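Local atomic coordinates of H127A/Y244A mutant of alginate lyase AlyC3 in complex with dimannuronate (Psychromonas sp., PDB entry 7C8F), a protein that degrades alginate as a lyase of polysaccharide lyase family 7, here an engineered double mutant holding a dimannuronate in its sugar-binding cleft. Residues B[57-62]-B[68-73]; B[128-131]-B[135-138]; B[205-210]-B[236-241]. All coordinates share one frame; numbering follows the deposited sequence.

Interaction 1: residues B[57-62]-B[68-73]; sequences YFYVDK and VFKMKN
Val-68 lies under the ring of Tyr-59, its CB 3.9 Å from the ring centroid of Tyr-59 and only 16° off the normal, a CH-pi contact in which CG1 and CG2 reach the ring rim as well. Tyr-59 gets there by tucking CG between its own N and carbonyl carbon (chi1 64°), which turns one face of the ring onto the valine. Its OH bonds to a water, 2.6 Å from Tyr-59 OH; the same water accepts a hydrogen from Lys-70 NZ, the lysine chain bending at its third torsion to bring the amine round. These two strands, 58-60 and 67-72, form an antiparallel beta hairpin at the edge of one sheet of the jelly-roll sandwich. Val-68 N donates almost straight to Tyr-59 O at 2.7 Å, while the bond from Tyr-59 N to Val-68 O is longer, 3.3 Å. On the other face of the hairpin Phe-58 and Phe-69 run side by side, CE1 of Phe-58 3.6 Å from CE2 of Phe-69, with planes inclined at 58°; Phe-255 meets the ring of Phe-69 as well. Tyr-57 stands at the end of the hairpin away from its turn: Lys-70 CB lies in plane at its ring edge, and Met-71 SD sits above a face, 5.4 Å from the Tyr-57 centroid, a distant Met-aromatic contact.

Interaction 2: residues B[128-131]-B[135-138]; sequences KGLD and THNV
Asp-131 turns its carboxylate onto Thr-135 and holds it with both oxygens. OD2 of Asp-131 takes the hydroxyl hydrogen of Thr-135 OG1 on its syn lone pair at 2.5 Å, a very short bond, while OD1 of Asp-131 accepts from the backbone N of Thr-135 at 2.9 Å, again on the syn side but with the donor 32° out of the carboxylate plane. Two torsions make the fit: CG of Asp-131 sits between its backbone N and carbonyl carbon (chi1 55°), and OG1 of Thr-135 lies beside its own N, which places hydroxyl and amide within span of the one carboxylate. The chain reverses here, in the connection between strands 119-129 and 143-148 of the jelly-roll sandwich, and a straight backbone bond from Leu-130 N to Thr-135 O, 2.8 Å, joins the two arms of the turn between the carboxylate grip and the Asn-137 bond. Gly-129 brings its CA to 3.5 Å from Thr-135 O, a CA-H...O contact. Beyond it Asn-137 carries its amide across to Lys-128, ND2 giving a 3.0 Å bond to Lys-128 O. The acceptor lies near the amide plane of Asn-137, yet ND2 stands well above the carbonyl plane of Lys-128. Leu-130 and His-136 cross at a slant, CD1 of Leu-130 meeting the imidazole at its edge, 3.7 Å from His-136 CD2. Next to CD2 in the ring, His-136 NE2 hydrogen-bonds to the backbone N of Ile-168 of the second subunit, and Met-182 of that subunit packs on Asp-131 and Thr-135.

Interaction 3: residues B[205-210]-B[236-241]; sequences FDITVG and SYFKAG
Phe-238 reaches across the interior with the far end of its ring and meets two aliphatic side chains of the facing strand. CE1 of Phe-238 lies 3.9 Å from CG2 of Val-209 and 4.0 Å from CG2 of Ile-207, so a single ring carbon touches both methyls. The neighbouring CZ of Phe-238 comes within 3.9 Å of Ile-207 O. Val-209 CG2 approaches the ring obliquely, and both aliphatic side chains slide past the phenylalanine in the opposite direction, as expected of residues projecting inward from facing layers. The torsion of Phe-238 (chi1 -71°) sets CG anti to the carbonyl carbon, and from there the ring extends toward strand 203-210. This three-residue patch is the close part of the contact, buried, and apolar in its side chains. Even here the backbones stand apart, the CA atoms of Ile-207 and Phe-238 being 9.4 Å from each other, and the buried area is small, 133 Å² in all. Thr-208 points away from the facing strand, its OG1 bonded to Thr-96 OG1, and the partly exposed Asp-206 bonds through OD1 to Ser-98 OG. On the opposite strand Tyr-237, also partly exposed, makes a cation-pi contact with Arg-81. The contact thus bridges the two sheets of the beta-sandwich: strand 203-210 runs between strands 93-103 and 213-218 in one, strand 235-240 between 77-82 and 119-129 in the other, with Phe-86, Val-125, Val-82 and Tyr-260 packing around Phe-238.

In the fold
Interaction 3 spans the sandwich interior, its centre about 8 Å from the centre of the chain, and the other two meet it at either end of segment 236-241. At one end the Phe-69 ring of interaction 1 packs on the corner of the strand, Phe-69 CG lying 3.6 Å from Gly-241 CA. At the other, Lys-128 N of interaction 2 is 3.7 Å from Tyr-237 CE1, on the neighbouring strand of the same sheet. Interactions 1 and 2 do not touch; their centres are 30 Å apart, on opposite sides of the chain's centre. The bound dimannuronate lies nearest interaction 2, with the Asn-137 side chain about 5 Å away, whereas the side chains of Met-71 and Phe-238 are each about 12 Å from it.

Interaction 1: residues B[57-62]-B[68-73]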
ATOM      1  N   TYR B  57      35.770  10.778  -6.492  1.00 22.18           N
ATOM      2  CA  TYR B  57      34.769  10.518  -5.462  1.00 19.40           C
ATOM      3  C   TYR B  57      34.331   9.057  -5.403  1.00 20.00           C
ATOM      4  O   TYR B  57      33.599   8.686  -4.478  1.00 18.38           O
ATOM      5  CB  TYR B  57      33.523  11.387  -5.687  1.00 23.27           C
ATOM      6  CG  TYR B  57      33.756  12.882  -5.603  1.00 27.82           C
ATOM      7  CD1 TYR B  57      34.059  13.495  -4.396  1.00 54.34           C
ATOM      8  CD2 TYR B  57      33.656  13.681  -6.735  1.00 69.36           C
ATOM      9  CE1 TYR B  57      34.265  14.863  -4.319  1.00 57.03           C
ATOM     10  CE2 TYR B  57      33.860  15.048  -6.668  1.00 55.86           C
ATOM     11  CZ  TYR B  57      34.163  15.634  -5.458  1.00 60.24           C
ATOM     12  OH  TYR B  57      34.364  16.996  -5.389  1.00 51.88           O
ATOM     13  N   PHE B  58      34.766   8.222  -6.348  1.00 19.21           N
ATOM     14  CA  PHE B  58      34.316   6.832  -6.451  1.00 16.78           C
ATOM     15  C   PHE B  58      35.485   6.045  -7.037  1.00 17.19           C
ATOM     16  O   PHE B  58      35.723   6.091  -8.251  1.00 18.51           O
ATOM     17  CB  PHE B  58      33.072   6.714  -7.331  1.00 17.43           C
ATOM     18  CG  PHE B  58      32.587   5.292  -7.518  1.00 16.13           C
ATOM     19  CD1 PHE B  58      31.977   4.610  -6.468  1.00 18.46           C
ATOM     20  CD2 PHE B  58      32.752   4.635  -8.727  1.00 18.40           C
ATOM     21  CE1 PHE B  58      31.539   3.303  -6.631  1.00 19.04           C
ATOM     22  CE2 PHE B  58      32.311   3.328  -8.890  1.00 19.28           C
ATOM     23  CZ  PHE B  58      31.706   2.663  -7.839  1.00 16.67           C
ATOM     24  N   TYR B  59      36.192   5.311  -6.191  1.00 17.89           N
ATOM     25  CA  TYR B  59      37.388   4.610  -6.634  1.00 17.33           C
ATOM     26  C   TYR B  59      37.726   3.535  -5.619  1.00 19.04           C
ATOM     27  O   TYR B  59      37.141   3.472  -4.529  1.00 18.80           O
ATOM     28  CB  TYR B  59      38.561   5.587  -6.823  1.00 20.96           C
ATOM     29  CG  TYR B  59      39.013   6.279  -5.544  1.00 22.97           C
ATOM     30  CD1 TYR B  59      38.396   7.444  -5.104  1.00 20.83           C
ATOM     31  CD2 TYR B  59      40.060   5.762  -4.790  1.00 22.61           C
ATOM     32  CE1 TYR B  59      38.810   8.076  -3.931  1.00 22.15           C
ATOM     33  CE2 TYR B  59      40.488   6.381  -3.628  1.00 19.85           C
ATOM     34  CZ  TYR B  59      39.856   7.536  -3.204  1.00 22.23           C
ATOM     35  OH  TYR B  59      40.282   8.147  -2.040  1.00 27.03           O
ATOM     36  N   VAL B  60      38.696   2.698  -5.965  1.00 18.52           N
ATOM     37  CA  VAL B  60      39.270   1.750  -5.026  1.00 19.68           C
ATOM     38  C   VAL B  60      40.664   2.236  -4.667  1.00 20.34           C
ATOM     39  O   VAL B  60      41.463   2.567  -5.554  1.00 22.33           O
ATOM     40  CB  VAL B  60      39.280   0.313  -5.575  1.00 20.38           C
ATOM     41  CG1 VAL B  60      40.165  -0.557  -4.725  1.00 22.30           C
ATOM     42  CG2 VAL B  60      37.865  -0.251  -5.570  1.00 19.59           C
ATOM     43  N   ASP B  61      40.934   2.324  -3.370  1.00 20.59           N
ATOM     44  CA  ASP B  61      42.270   2.674  -2.907  1.00 22.30           C
ATOM     45  C   ASP B  61      43.205   1.505  -3.183  1.00 20.42           C
ATOM     46  O   ASP B  61      42.992   0.395  -2.687  1.00 23.23           O
ATOM     47  CB  ASP B  61      42.218   2.976  -1.413  1.00 20.60           C
ATOM     48  CG  ASP B  61      43.564   3.413  -0.864  1.00 34.50           C
ATOM     49  OD1 ASP B  61      44.398   2.533  -0.585  1.00 34.79           O
ATOM     50  OD2 ASP B  61      43.778   4.630  -0.723  1.00 41.21           O
ATOM     51  N   LYS B  62      44.251   1.748  -3.982  1.00 27.16           N
ATOM     52  CA  LYS B  62      45.078   0.635  -4.436  1.00 34.18           C
ATOM     53  C   LYS B  62      45.818  -0.036  -3.285  1.00 25.92           C
ATOM     54  O   LYS B  62      46.088  -1.242  -3.345  1.00 31.53           O
ATOM     55  CB  LYS B  62      46.048   1.092  -5.528  1.00 31.76           C
ATOM     56  CG  LYS B  62      45.388   1.376  -6.869  1.00 32.00           C
ATOM     57  CD  LYS B  62      46.435   1.523  -7.970  1.00 40.88           C
ATOM     58  CE  LYS B  62      45.807   1.512  -9.351  1.00 49.22           C
ATOM     59  NZ  LYS B  62      46.852   1.506 -10.421  1.00 44.37           N
ATOM     60  N   VAL B  68      35.966   3.397  -2.051  1.00 17.37           N
ATOM     61  CA  VAL B  68      35.854   4.711  -1.431  1.00 17.19           C
ATOM     62  C   VAL B  68      34.729   5.492  -2.087  1.00 19.11           C
ATOM     63  O   VAL B  68      34.689   5.623  -3.315  1.00 17.45           O
ATOM     64  CB  VAL B  68      37.176   5.489  -1.533  1.00 17.22           C
ATOM     65  CG1 VAL B  68      37.016   6.882  -0.926  1.00 21.11           C
ATOM     66  CG2 VAL B  68      38.286   4.692  -0.864  1.00 19.66           C
ATOM     67  N   PHE B  69      33.807   6.000  -1.267  1.00 17.48           N
ATOM     68  CA  PHE B  69      32.784   6.943  -1.694  1.00 16.32           C
ATOM     69  C   PHE B  69      33.008   8.270  -0.984  1.00 16.32           C
ATOM     70  O   PHE B  69      33.136   8.303   0.246  1.00 18.13           O
ATOM     71  CB  PHE B  69      31.374   6.466  -1.313  1.00 16.12           C
ATOM     72  CG  PHE B  69      30.950   5.167  -1.937  1.00 14.65           C
ATOM     73  CD1 PHE B  69      31.326   3.948  -1.384  1.00 15.24           C
ATOM     74  CD2 PHE B  69      30.103   5.165  -3.038  1.00 15.07           C
ATOM     75  CE1 PHE B  69      30.900   2.750  -1.926  1.00 15.29           C
ATOM     76  CE2 PHE B  69      29.674   3.968  -3.590  1.00 15.95           C
ATOM     77  CZ  PHE B  69      30.063   2.762  -3.040  1.00 17.15           C
ATOM     78  N   LYS B  70      32.983   9.368  -1.732  1.00 17.96           N
ATOM     79  CA  LYS B  70      33.021  10.706  -1.160  1.00 16.91           C
ATOM     80  C   LYS B  70      31.938  11.572  -1.787  1.00 17.63           C
ATOM     81  O   LYS B  70      31.524  11.345  -2.927  1.00 18.03           O
ATOM     82  CB  LYS B  70      34.387  11.363  -1.426  1.00 22.02           C
ATOM     83  CG  LYS B  70      35.558  10.577  -0.844  1.00 20.35           C
ATOM     84  CD  LYS B  70      36.909  11.069  -1.374  1.00 27.25           C
ATOM     85  CE  LYS B  70      37.542  12.087  -0.454  1.00 46.59           C
ATOM     86  NZ  LYS B  70      38.901  12.466  -0.944  1.00 49.18           N
ATOM     87  N   MET B  71      31.487  12.575  -1.043  1.00 15.39           N
ATOM     88  CA  MET B  71      30.611  13.597  -1.594  1.00 16.77           C
ATOM     89  C   MET B  71      30.621  14.825  -0.699  1.00 18.61           C
ATOM     90  O   MET B  71      30.671  14.708   0.532  1.00 18.54           O
ATOM     91  CB  MET B  71      29.169  13.088  -1.745  1.00 17.79           C
ATOM     92  CG  MET B  71      28.205  14.079  -2.415  1.00 18.60           C
ATOM     93  SD  MET B  71      28.819  14.784  -3.965  1.00 21.14           S
ATOM     94  CE  MET B  71      29.245  13.304  -4.891  1.00 21.85           C
ATOM     95  N   LYS B  72      30.523  15.989  -1.299  1.00 19.82           N
ATOM     96  CA  LYS B  72      30.405  17.248  -0.576  1.00 18.18           C
ATOM     97  C   LYS B  72      29.050  17.882  -0.765  1.00 22.09           C
ATOM     98  O   LYS B  72      28.381  17.645  -1.724  1.00 22.43           O
ATOM     99  CB  LYS B  72      31.523  18.231  -0.950  1.00 21.16           C
ATOM    100  CG  LYS B  72      31.552  18.682  -2.377  1.00 23.37           C
ATOM    101  CD  LYS B  72      32.406  19.941  -2.518  1.00 34.74           C
ATOM    102  CE  LYS B  72      32.617  20.325  -3.965  1.00 54.76           C
ATOM    103  NZ  LYS B  72      33.228  21.682  -4.166  1.00 55.48           N
ATOM    104  N   ASN B  73      28.677  18.693   0.200  1.00 21.51           N
ATOM    105  CA  ASN B  73      27.459  19.470   0.241  1.00 20.61           C
ATOM    106  C   ASN B  73      26.241  18.754   0.755  1.00 25.36           C
ATOM    107  O   ASN B  73      26.110  17.605   0.593  1.00 23.09           O
ATOM    108  CB  ASN B  73      27.156  20.209  -1.072  1.00 21.84           C
ATOM    109  CG  ASN B  73      28.328  21.019  -1.573  1.00 27.20           C
ATOM    110  OD1 ASN B  73      28.998  21.675  -0.838  1.00 29.58           O
ATOM    111  ND2 ASN B  73      28.545  20.971  -2.843  1.00 25.71           N
TER
HETATM  112  O   HOH W   1      40.085  10.161  -0.362  1.00 47.45           O

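Interaction 2: residues B[128-131]-B[135-138]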
ATOM      1  N   LYS B 128      10.783   1.444  -3.922  1.00 14.42           N
ATOM      2  CA  LYS B 128      10.448   1.955  -5.240  1.00 14.53           C
ATOM      3  C   LYS B 128       8.989   2.390  -5.259  1.00 15.24           C
ATOM      4  O   LYS B 128       8.672   3.511  -5.677  1.00 16.19           O
ATOM      5  CB  LYS B 128      10.749   0.880  -6.296  1.00 14.80           C
ATOM      6  CG  LYS B 128      10.587   1.334  -7.748  1.00 17.35           C
ATOM      7  CD  LYS B 128      11.571   2.436  -8.098  1.00 21.56           C
ATOM      8  CE  LYS B 128      11.495   2.780  -9.573  1.00 21.07           C
ATOM      9  NZ  LYS B 128      12.532   3.784  -9.925  1.00 33.70           N
ATOM     10  N   GLY B 129       8.099   1.532  -4.776  1.00 13.86           N
ATOM     11  CA  GLY B 129       6.664   1.784  -4.747  1.00 14.54           C
ATOM     12  C   GLY B 129       5.920   0.466  -4.886  1.00 15.27           C
ATOM     13  O   GLY B 129       6.440  -0.586  -4.524  1.00 14.99           O
ATOM     14  N   LEU B 130       4.702   0.536  -5.430  1.00 15.09           N
ATOM     15  CA  LEU B 130       3.923  -0.688  -5.595  1.00 15.29           C
ATOM     16  C   LEU B 130       4.442  -1.561  -6.726  1.00 15.36           C
ATOM     17  O   LEU B 130       4.126  -2.756  -6.756  1.00 16.32           O
ATOM     18  CB  LEU B 130       2.477  -0.345  -5.930  1.00 14.89           C
ATOM     19  CG  LEU B 130       1.663   0.328  -4.834  1.00 14.81           C
ATOM     20  CD1 LEU B 130       0.325   0.730  -5.419  1.00 16.12           C
ATOM     21  CD2 LEU B 130       1.452  -0.591  -3.625  1.00 16.84           C
ATOM     22  N   ASP B 131       5.202  -0.989  -7.662  1.00 15.87           N
ATOM     23  CA  ASP B 131       5.637  -1.675  -8.875  1.00 15.05           C
ATOM     24  C   ASP B 131       7.021  -1.157  -9.247  1.00 16.44           C
ATOM     25  O   ASP B 131       7.555  -0.254  -8.597  1.00 16.64           O
ATOM     26  CB  ASP B 131       4.614  -1.482 -10.011  1.00 16.74           C
ATOM     27  CG  ASP B 131       4.315  -0.016 -10.300  1.00 21.95           C
ATOM     28  OD1 ASP B 131       5.195   0.834 -10.093  1.00 20.19           O
ATOM     29  OD2 ASP B 131       3.186   0.292 -10.751  1.00 25.71           O
ATOM     30  N   THR B 135       5.034   3.474  -8.847  1.00 17.06           N
ATOM     31  CA  THR B 135       3.688   3.943  -8.550  1.00 17.01           C
ATOM     32  C   THR B 135       3.469   4.015  -7.041  1.00 16.60           C
ATOM     33  O   THR B 135       3.785   3.074  -6.302  1.00 16.40           O
ATOM     34  CB  THR B 135       2.680   2.992  -9.191  1.00 16.06           C
ATOM     35  OG1 THR B 135       3.026   2.827 -10.571  1.00 17.68           O
ATOM     36  CG2 THR B 135       1.269   3.530  -9.089  1.00 16.62           C
ATOM     37  N   HIS B 136       2.922   5.136  -6.580  1.00 15.16           N
ATOM     38  CA  HIS B 136       2.630   5.325  -5.157  1.00 13.94           C
ATOM     39  C   HIS B 136       3.876   5.142  -4.288  1.00 15.82           C
ATOM     40  O   HIS B 136       3.834   4.555  -3.204  1.00 16.37           O
ATOM     41  CB  HIS B 136       1.448   4.462  -4.693  1.00 17.50           C
ATOM     42  CG  HIS B 136       0.133   4.907  -5.259  1.00 15.55           C
ATOM     43  ND1 HIS B 136      -0.346   6.187  -5.086  1.00 18.06           N
ATOM     44  CD2 HIS B 136      -0.801   4.249  -5.989  1.00 17.75           C
ATOM     45  CE1 HIS B 136      -1.520   6.300  -5.685  1.00 18.91           C
ATOM     46  NE2 HIS B 136      -1.817   5.140  -6.244  1.00 17.21           N
ATOM     47  N   ASN B 137       4.999   5.659  -4.773  1.00 15.40           N
ATOM     48  CA  ASN B 137       6.220   5.690  -3.975  1.00 14.37           C
ATOM     49  C   ASN B 137       5.977   6.390  -2.645  1.00 15.66           C
ATOM     50  O   ASN B 137       5.274   7.402  -2.574  1.00 16.06           O
ATOM     51  CB  ASN B 137       7.281   6.466  -4.754  1.00 15.76           C
ATOM     52  CG  ASN B 137       8.510   6.769  -3.925  1.00 17.96           C
ATOM     53  OD1 ASN B 137       8.653   7.866  -3.365  1.00 19.82           O
ATOM     54  ND2 ASN B 137       9.399   5.791  -3.818  1.00 18.00           N
ATOM     55  N   VAL B 138       6.573   5.861  -1.584  1.00 14.38           N
ATOM     56  CA  VAL B 138       6.556   6.499  -0.271  1.00 13.75           C
ATOM     57  C   VAL B 138       7.898   7.207  -0.096  1.00 17.32           C
ATOM     58  O   VAL B 138       8.943   6.555  -0.213  1.00 16.05           O
ATOM     59  CB  VAL B 138       6.308   5.466   0.839  1.00 13.35           C
ATOM     60  CG1 VAL B 138       6.455   6.088   2.227  1.00 14.89           C
ATOM     61  CG2 VAL B 138       4.910   4.871   0.663  1.00 14.62           C
TER

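Interaction 3: residues B[205-210]-B[236-241]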
ATOM      1  N   PHE B 205      28.395  -4.689   8.778  1.00 17.21           N
ATOM      2  CA  PHE B 205      26.940  -4.610   8.808  1.00 14.57           C
ATOM      3  C   PHE B 205      26.367  -5.637   7.845  1.00 13.91           C
ATOM      4  O   PHE B 205      26.786  -5.699   6.684  1.00 17.13           O
ATOM      5  CB  PHE B 205      26.455  -3.221   8.374  1.00 17.20           C
ATOM      6  CG  PHE B 205      26.936  -2.108   9.256  1.00 14.82           C
ATOM      7  CD1 PHE B 205      28.156  -1.498   9.001  1.00 15.40           C
ATOM      8  CD2 PHE B 205      26.175  -1.668  10.335  1.00 16.30           C
ATOM      9  CE1 PHE B 205      28.626  -0.474   9.798  1.00 15.64           C
ATOM     10  CE2 PHE B 205      26.648  -0.643  11.143  1.00 18.17           C
ATOM     11  CZ  PHE B 205      27.875  -0.045  10.867  1.00 16.04           C
ATOM     12  N   ASP B 206      25.403  -6.427   8.313  1.00 14.58           N
ATOM     13  CA  ASP B 206      24.683  -7.365   7.456  1.00 15.62           C
ATOM     14  C   ASP B 206      23.200  -7.077   7.595  1.00 15.18           C
ATOM     15  O   ASP B 206      22.651  -7.167   8.701  1.00 17.06           O
ATOM     16  CB  ASP B 206      24.994  -8.820   7.822  1.00 18.67           C
ATOM     17  CG  ASP B 206      26.473  -9.142   7.730  1.00 31.77           C
ATOM     18  OD1 ASP B 206      27.030  -9.041   6.618  1.00 27.90           O
ATOM     19  OD2 ASP B 206      27.075  -9.503   8.764  1.00 35.70           O
ATOM     20  N   ILE B 207      22.565  -6.708   6.487  1.00 15.01           N
ATOM     21  CA  ILE B 207      21.158  -6.331   6.458  1.00 13.73           C
ATOM     22  C   ILE B 207      20.418  -7.378   5.647  1.00 14.09           C
ATOM     23  O   ILE B 207      20.713  -7.570   4.460  1.00 16.08           O
ATOM     24  CB  ILE B 207      20.958  -4.947   5.825  1.00 13.60           C
ATOM     25  CG1 ILE B 207      21.762  -3.878   6.567  1.00 18.11           C
ATOM     26  CG2 ILE B 207      19.451  -4.622   5.764  1.00 14.89           C
ATOM     27  CD1 ILE B 207      21.842  -2.562   5.829  1.00 16.35           C
ATOM     28  N   THR B 208      19.443  -8.045   6.263  1.00 14.16           N
ATOM     29  CA  THR B 208      18.618  -9.017   5.554  1.00 13.47           C
ATOM     30  C   THR B 208      17.167  -8.556   5.566  1.00 12.94           C
ATOM     31  O   THR B 208      16.601  -8.293   6.632  1.00 14.08           O
ATOM     32  CB  THR B 208      18.721 -10.414   6.167  1.00 15.21           C
ATOM     33  OG1 THR B 208      20.093 -10.818   6.163  1.00 20.26           O
ATOM     34  CG2 THR B 208      17.903 -11.427   5.339  1.00 17.84           C
ATOM     35  N   VAL B 209      16.562  -8.488   4.385  1.00 13.79           N
ATOM     36  CA  VAL B 209      15.175  -8.080   4.224  1.00 13.07           C
ATOM     37  C   VAL B 209      14.420  -9.227   3.570  1.00 14.02           C
ATOM     38  O   VAL B 209      14.879  -9.790   2.573  1.00 15.26           O
ATOM     39  CB  VAL B 209      15.080  -6.811   3.357  1.00 14.71           C
ATOM     40  CG1 VAL B 209      13.655  -6.272   3.356  1.00 16.18           C
ATOM     41  CG2 VAL B 209      16.066  -5.747   3.845  1.00 17.21           C
ATOM     42  N   GLY B 210      13.258  -9.545   4.096  1.00 13.29           N
ATOM     43  CA  GLY B 210      12.458 -10.642   3.578  1.00 14.74           C
ATOM     44  C   GLY B 210      11.706 -11.308   4.711  1.00 14.02           C
ATOM     45  O   GLY B 210      11.971 -11.080   5.889  1.00 13.94           O
ATOM     46  N   SER B 236      11.211  -2.936  -2.626  1.00 12.96           N
ATOM     47  CA  SER B 236      12.272  -2.240  -1.919  1.00 12.22           C
ATOM     48  C   SER B 236      13.628  -2.559  -2.544  1.00 12.75           C
ATOM     49  O   SER B 236      13.775  -3.507  -3.327  1.00 13.37           O
ATOM     50  CB  SER B 236      12.225  -2.601  -0.432  1.00 12.40           C
ATOM     51  OG  SER B 236      10.951  -2.228   0.110  1.00 13.57           O
ATOM     52  N   TYR B 237      14.630  -1.744  -2.211  1.00 10.94           N
ATOM     53  CA  TYR B 237      15.939  -1.925  -2.827  1.00 10.42           C
ATOM     54  C   TYR B 237      17.030  -1.384  -1.923  1.00 12.15           C
ATOM     55  O   TYR B 237      16.787  -0.547  -1.044  1.00 12.77           O
ATOM     56  CB  TYR B 237      16.036  -1.282  -4.215  1.00 13.11           C
ATOM     57  CG  TYR B 237      15.804   0.218  -4.286  1.00 11.10           C
ATOM     58  CD1 TYR B 237      14.524   0.745  -4.460  1.00 12.21           C
ATOM     59  CD2 TYR B 237      16.875   1.102  -4.229  1.00 11.43           C
ATOM     60  CE1 TYR B 237      14.331   2.116  -4.564  1.00 13.64           C
ATOM     61  CE2 TYR B 237      16.694   2.464  -4.347  1.00 12.74           C
ATOM     62  CZ  TYR B 237      15.418   2.971  -4.508  1.00 14.60           C
ATOM     63  OH  TYR B 237      15.210   4.337  -4.613  1.00 18.41           O
ATOM     64  N   PHE B 238      18.247  -1.871  -2.154  1.00 11.52           N
ATOM     65  CA  PHE B 238      19.420  -1.490  -1.379  1.00 12.47           C
ATOM     66  C   PHE B 238      20.211  -0.370  -2.049  1.00 11.58           C
ATOM     67  O   PHE B 238      20.346  -0.328  -3.278  1.00 12.16           O
ATOM     68  CB  PHE B 238      20.389  -2.667  -1.253  1.00 13.70           C
ATOM     69  CG  PHE B 238      19.924  -3.773  -0.351  1.00 11.89           C
ATOM     70  CD1 PHE B 238      19.627  -3.531   0.993  1.00 12.51           C
ATOM     71  CD2 PHE B 238      19.862  -5.077  -0.819  1.00 13.91           C
ATOM     72  CE1 PHE B 238      19.237  -4.570   1.820  1.00 15.28           C
ATOM     73  CE2 PHE B 238      19.488  -6.115   0.010  1.00 12.97           C
ATOM     74  CZ  PHE B 238      19.169  -5.866   1.332  1.00 14.06           C
ATOM     75  N   LYS B 239      20.795   0.500  -1.220  1.00 12.39           N
ATOM     76  CA  LYS B 239      21.824   1.435  -1.647  1.00 12.80           C
ATOM     77  C   LYS B 239      22.946   1.444  -0.624  1.00 13.68           C
ATOM     78  O   LYS B 239      22.726   1.206   0.571  1.00 13.46           O
ATOM     79  CB  LYS B 239      21.303   2.866  -1.787  1.00 13.87           C
ATOM     80  CG  LYS B 239      20.245   2.993  -2.869  1.00 17.51           C
ATOM     81  CD  LYS B 239      19.979   4.433  -3.278  1.00 20.18           C
ATOM     82  CE  LYS B 239      19.161   5.164  -2.230  1.00 20.38           C
ATOM     83  NZ  LYS B 239      18.937   6.573  -2.681  1.00 27.75           N
ATOM     84  N   ALA B 240      24.145   1.758  -1.096  1.00 12.25           N
ATOM     85  CA  ALA B 240      25.323   1.861  -0.252  1.00 12.32           C
ATOM     86  C   ALA B 240      26.238   2.933  -0.814  1.00 13.50           C
ATOM     87  O   ALA B 240      26.413   3.023  -2.031  1.00 14.33           O
ATOM     88  CB  ALA B 240      26.072   0.523  -0.170  1.00 13.19           C
ATOM     89  N   GLY B 241      26.824   3.730   0.075  1.00 13.84           N
ATOM     90  CA  GLY B 241      27.773   4.756  -0.329  1.00 14.34           C
ATOM     91  C   GLY B 241      27.775   5.861   0.700  1.00 13.67           C
ATOM     92  O   GLY B 241      27.904   5.570   1.897  1.00 14.93           O
TER